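Side-chain contacts in putative N-acetylneuraminate lyase ([Ruminococcus] gnavus ATCC 29149, PDB 6RB7), which belongs to the dihydrodipicolinate synthetase family of (beta/alpha)8-barrel proteins and is assembled here from four copies of the chain: residues A[47-50]-A[54-57]; A[89-94]-A[305-310]. One frame throughout, in Å; residues are numbered along the deposited sequence.

Contact 1. Residues A[47-50]-A[54-57]; sequences ACYD and NISP
Backbone hydrogen bonds on both flanks of Tyr49 and Ile55 join 47-50 to 54-57. Ser56 N gives an almost straight bond to Cys48 O (2.9 Å, 177° at the hydrogen), while Asp50 N donates to Asn54 O at 2.8 Å. Between them Tyr49 and Ile55 form a single beta bridge, supplemented by CA-H...O contacts, one of them from Tyr49 CA to Asn54 O at 3.1 Å.

A third bond uses a side chain. The Asp50 carboxylate is folded back between its own backbone N and carbonyl carbon (chi1 69°), and OD1 receives Asn54 N at 2.9 Å from above the carboxylate plane. OD1 also takes a weak bond from Glu52 N, so this one oxygen holds two amides of the turn. The side chains of Asp50 and Asn54 run alongside each other, with carboxylate and amide planes nearly perpendicular.

Apolar packing completes the contact. Ile55 CD1 approaches Tyr49 CE1 obliquely at 3.7 Å, and the edge of the same ring faces the Asn54 carbonyl. The phenol hydroxyl of Tyr49 is hydrogen-bonded to Glu83. Ser56 CB lies against the Tyr49-Asp50 peptide, 3.6 Å from Asp50 N; with OG anti to the backbone N (chi1 174°), the hydroxyl oxygen instead accepts a hydrogen bond from Gly59 N.

Ser56 is thereby the N-cap of helix 57-70, and the whole is a short, hairpin-like turn in the loop that leads from the first barrel strand, 41-43, into that helix.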
loop_
_atom_site.group_PDB
_atom_site.type_symbol
_atom_site.label_atom_id
_atom_site.label_comp_id
_atom_site.label_asym_id
_atom_site.label_seq_id
_atom_site.Cartn_x
_atom_site.Cartn_y
_atom_site.Cartn_z
ATOM N N ALA A 47 19.473 -12.643 19.477
ATOM C CA ALA A 47 18.976 -13.650 20.444
ATOM C C ALA A 47 19.982 -14.782 20.545
ATOM O O ALA A 47 20.314 -15.380 19.525
ATOM C CB ALA A 47 17.606 -14.145 20.092
ATOM N N CYS A 48 20.436 -15.088 21.758
ATOM C CA CYS A 48 21.427 -16.158 22.011
ATOM C C CYS A 48 20.727 -17.267 22.788
ATOM O O CYS A 48 20.345 -17.043 23.977
ATOM C CB CYS A 48 22.588 -15.615 22.814
ATOM S SG CYS A 48 23.500 -14.301 21.971
ATOM N N TYR A 49 20.570 -18.427 22.153
ATOM C CA TYR A 49 19.843 -19.553 22.739
ATOM C C TYR A 49 20.777 -20.733 22.983
ATOM O O TYR A 49 21.812 -20.867 22.350
ATOM C CB TYR A 49 18.699 -20.020 21.853
ATOM C CG TYR A 49 17.714 -18.945 21.445
ATOM C CD1 TYR A 49 16.835 -18.388 22.351
ATOM C CD2 TYR A 49 17.610 -18.589 20.111
ATOM C CE1 TYR A 49 15.892 -17.448 21.958
ATOM C CE2 TYR A 49 16.671 -17.647 19.704
ATOM C CZ TYR A 49 15.794 -17.113 20.625
ATOM O OH TYR A 49 14.883 -16.146 20.261
ATOM N N ASP A 50 20.360 -21.536 23.961
ATOM C CA ASP A 50 21.002 -22.844 24.210
ATOM C C ASP A 50 20.403 -23.876 23.244
ATOM O O ASP A 50 19.571 -23.546 22.396
ATOM C CB ASP A 50 20.885 -23.202 25.694
ATOM C CG ASP A 50 19.486 -23.523 26.201
ATOM O OD1 ASP A 50 18.560 -23.787 25.347
ATOM O OD2 ASP A 50 19.294 -23.436 27.453
ATOM N N ASN A 54 16.189 -22.101 24.892
ATOM C CA ASN A 54 16.007 -21.072 25.933
ATOM C C ASN A 54 17.119 -20.044 25.804
ATOM O O ASN A 54 18.157 -20.387 25.236
ATOM C CB ASN A 54 15.929 -21.648 27.344
ATOM C CG ASN A 54 14.590 -22.333 27.509
ATOM O OD1 ASN A 54 14.576 -23.546 27.697
ATOM N ND2 ASN A 54 13.494 -21.577 27.340
ATOM N N ILE A 55 16.937 -18.869 26.414
ATOM C CA ILE A 55 18.006 -17.843 26.439
ATOM C C ILE A 55 19.205 -18.459 27.159
ATOM O O ILE A 55 19.026 -19.077 28.247
ATOM C CB ILE A 55 17.558 -16.522 27.097
ATOM C CG1 ILE A 55 16.468 -15.822 26.268
ATOM C CG2 ILE A 55 18.757 -15.629 27.309
ATOM C CD1 ILE A 55 16.883 -15.461 24.898
ATOM N N SER A 56 20.376 -18.328 26.557
ATOM C CA SER A 56 21.654 -18.814 27.129
ATOM C C SER A 56 22.384 -17.658 27.796
ATOM O O SER A 56 22.962 -16.794 27.115
ATOM C CB SER A 56 22.488 -19.438 26.052
ATOM O OG SER A 56 23.760 -19.787 26.578
ATOM N N PRO A 57 22.496 -17.630 29.136
ATOM C CA PRO A 57 23.334 -16.617 29.787
ATOM C C PRO A 57 24.767 -16.609 29.241
ATOM O O PRO A 57 25.319 -15.529 28.955
ATOM C CB PRO A 57 23.260 -17.008 31.266
ATOM C CG PRO A 57 21.897 -17.638 31.374
ATOM C CD PRO A 57 21.759 -18.464 30.107
#

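Contact 2. Residues A[89-94]-A[305-310]; sequences VEDRKI and AVREPL
A salt bridge ties the first turn of helix 89-103 to the loop between helices 287-299 and 317-335, with Asp91 and Arg307 reaching for each other from opposite directions. Arg307 NH1 donates to Asp91 OD2 at 2.9 Å, with 165° at the hydrogen. The oxygen lies in the guanidinium plane, at its edge, but the nitrogen meets the carboxylate from above, and the two flat groups are turned 60° apart. A water fills the second position: it donates to Asp91 OD1 at 2.7 Å and accepts from Arg307 NH2 at 2.8 Å, again in the guanidinium plane.

In this (beta/alpha)8-barrel family the helix follows strand 74-77, whereas the loop belongs to the helical region after the last barrel strand, 238-241, so the pair spans more than two hundred residues. The backbones stay well apart, Asp91 CA and Arg307 CA being 12.1 Å from each other. Arg307 bridges the gap with CG anti to the backbone N (chi1 -178°) and a bend at chi3.

Further bonds from NH1 to Tyr86 O and from NH2 to Gly53 O fix the rotation of the guanidinium, while Lys119 of a second subunit packs against the Arg307 side chain.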
loop_
_atom_site.group_PDB
_atom_site.type_symbol
_atom_site.label_atom_id
_atom_site.label_comp_id
_atom_site.label_asym_id
_atom_site.label_seq_id
_atom_site.Cartn_x
_atom_site.Cartn_y
_atom_site.Cartn_z
ATOM N N VAL A 89 8.848 -11.540 28.717
ATOM C CA VAL A 89 9.470 -10.525 29.604
ATOM C C VAL A 89 10.663 -11.164 30.304
ATOM O O VAL A 89 11.736 -10.556 30.352
ATOM C CB VAL A 89 8.423 -9.955 30.563
ATOM C CG1 VAL A 89 9.067 -9.185 31.673
ATOM C CG2 VAL A 89 7.404 -9.094 29.795
ATOM N N GLU A 90 10.494 -12.359 30.859
ATOM C CA GLU A 90 11.608 -13.030 31.597
ATOM C C GLU A 90 12.799 -13.266 30.663
ATOM O O GLU A 90 13.917 -12.970 31.072
ATOM C CB GLU A 90 11.082 -14.313 32.231
ATOM C CG GLU A 90 12.162 -15.087 32.948
ATOM C CD GLU A 90 12.530 -14.563 34.331
ATOM O OE1 GLU A 90 12.052 -13.447 34.743
ATOM O OE2 GLU A 90 13.273 -15.302 35.032
ATOM N N ASP A 91 12.568 -13.732 29.430
ATOM C CA ASP A 91 13.651 -13.934 28.440
ATOM C C ASP A 91 14.432 -12.628 28.277
ATOM O O ASP A 91 15.674 -12.619 28.273
ATOM C CB ASP A 91 13.067 -14.338 27.085
ATOM C CG ASP A 91 12.482 -15.733 26.949
ATOM O OD1 ASP A 91 12.866 -16.618 27.782
ATOM O OD2 ASP A 91 11.634 -15.927 26.015
ATOM N N ARG A 92 13.696 -11.525 28.078
ATOM C CA ARG A 92 14.325 -10.227 27.767
ATOM C C ARG A 92 15.091 -9.702 28.986
ATOM O O ARG A 92 16.148 -9.039 28.804
ATOM C CB ARG A 92 13.271 -9.262 27.242
ATOM C CG ARG A 92 12.811 -9.701 25.857
ATOM C CD ARG A 92 11.579 -8.964 25.369
ATOM N NE ARG A 92 11.815 -7.581 25.031
ATOM C CZ ARG A 92 10.928 -6.814 24.391
ATOM N NH1 ARG A 92 9.749 -7.322 24.064
ATOM N NH2 ARG A 92 11.258 -5.564 24.085
ATOM N N LYS A 93 14.603 -9.946 30.188
ATOM C CA LYS A 93 15.347 -9.578 31.404
ATOM C C LYS A 93 16.654 -10.364 31.477
ATOM O O LYS A 93 17.700 -9.749 31.745
ATOM C CB LYS A 93 14.512 -9.868 32.644
ATOM C CG LYS A 93 13.382 -8.894 32.865
ATOM C CD LYS A 93 12.631 -9.215 34.143
ATOM C CE LYS A 93 11.509 -8.254 34.435
ATOM N NZ LYS A 93 10.762 -8.672 35.660
ATOM N N ILE A 94 16.609 -11.664 31.210
ATOM C CA ILE A 94 17.822 -12.515 31.252
ATOM C C ILE A 94 18.842 -12.002 30.223
ATOM O O ILE A 94 20.028 -11.858 30.550
ATOM C CB ILE A 94 17.465 -13.986 31.080
ATOM C CG1 ILE A 94 16.656 -14.445 32.316
ATOM C CG2 ILE A 94 18.735 -14.810 30.872
ATOM C CD1 ILE A 94 16.010 -15.766 32.143
ATOM N N ALA A 305 19.782 -21.362 17.456
ATOM C CA ALA A 305 18.911 -21.317 16.265
ATOM C C ALA A 305 18.164 -19.983 16.295
ATOM O O ALA A 305 18.488 -19.092 17.095
ATOM C CB ALA A 305 17.934 -22.462 16.354
ATOM N N VAL A 306 17.185 -19.846 15.432
ATOM C CA VAL A 306 16.208 -18.747 15.548
ATOM C C VAL A 306 14.917 -19.330 16.115
ATOM O O VAL A 306 14.629 -20.539 15.945
ATOM C CB VAL A 306 15.938 -18.025 14.209
ATOM C CG1 VAL A 306 17.140 -17.191 13.808
ATOM C CG2 VAL A 306 15.494 -18.958 13.113
ATOM N N ARG A 307 14.158 -18.489 16.802
ATOM C CA ARG A 307 12.921 -18.975 17.465
ATOM C C ARG A 307 11.778 -19.054 16.460
ATOM O O ARG A 307 11.508 -18.083 15.736
ATOM C CB ARG A 307 12.572 -18.090 18.652
ATOM C CG ARG A 307 11.333 -18.578 19.393
ATOM C CD ARG A 307 11.191 -17.947 20.767
ATOM N NE ARG A 307 12.163 -18.547 21.678
ATOM C CZ ARG A 307 12.245 -18.181 22.953
ATOM N NH1 ARG A 307 11.491 -17.197 23.401
ATOM N NH2 ARG A 307 13.127 -18.763 23.758
ATOM N N GLU A 308 11.064 -20.182 16.473
ATOM C CA GLU A 308 9.859 -20.358 15.636
ATOM C C GLU A 308 8.840 -19.313 16.044
ATOM O O GLU A 308 8.599 -19.106 17.232
ATOM C CB GLU A 308 9.328 -21.781 15.778
ATOM C CG GLU A 308 10.233 -22.788 15.086
ATOM C CD GLU A 308 9.644 -24.147 14.747
ATOM O OE1 GLU A 308 8.450 -24.220 14.404
ATOM O OE2 GLU A 308 10.408 -25.132 14.798
ATOM N N PRO A 309 8.132 -18.648 15.104
ATOM C CA PRO A 309 8.062 -19.078 13.707
ATOM C C PRO A 309 9.133 -18.692 12.690
ATOM O O PRO A 309 8.970 -19.030 11.515
ATOM C CB PRO A 309 6.713 -18.472 13.285
ATOM C CG PRO A 309 6.638 -17.180 14.104
ATOM C CD PRO A 309 7.166 -17.611 15.451
ATOM N N LEU A 310 10.190 -18.034 13.101
ATOM C CA LEU A 310 11.261 -17.736 12.124
ATOM C C LEU A 310 11.752 -19.074 11.580
ATOM O O LEU A 310 11.978 -20.017 12.354
ATOM C CB LEU A 310 12.396 -16.976 12.779
ATOM C CG LEU A 310 12.037 -15.595 13.309
ATOM C CD1 LEU A 310 13.273 -14.982 13.941
ATOM C CD2 LEU A 310 11.495 -14.719 12.186
HETATM O O HOH W 1 13.768 -18.793 26.486
#

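Overall arrangement
Both contacts are partly buried and lie on the same side of the chain's centre, their own centres about 8 Å apart. Contact 1 is local, closing a loop on itself mainly through backbone bonds; contact 2 joins distant parts of the chain through one charged pair and a water. They meet directly: Tyr49 OH packs on Arg307 CB at 3.4 Å, and Ile55 CG2 on Ile94 CG2 at 3.7 Å, so the turn of contact 1 touches both segments of contact 2. Glu83 connects them too, since it also accepts from Arg307 N. Lys119 of the second subunit reaches contact 1 as well, packing on Asn54.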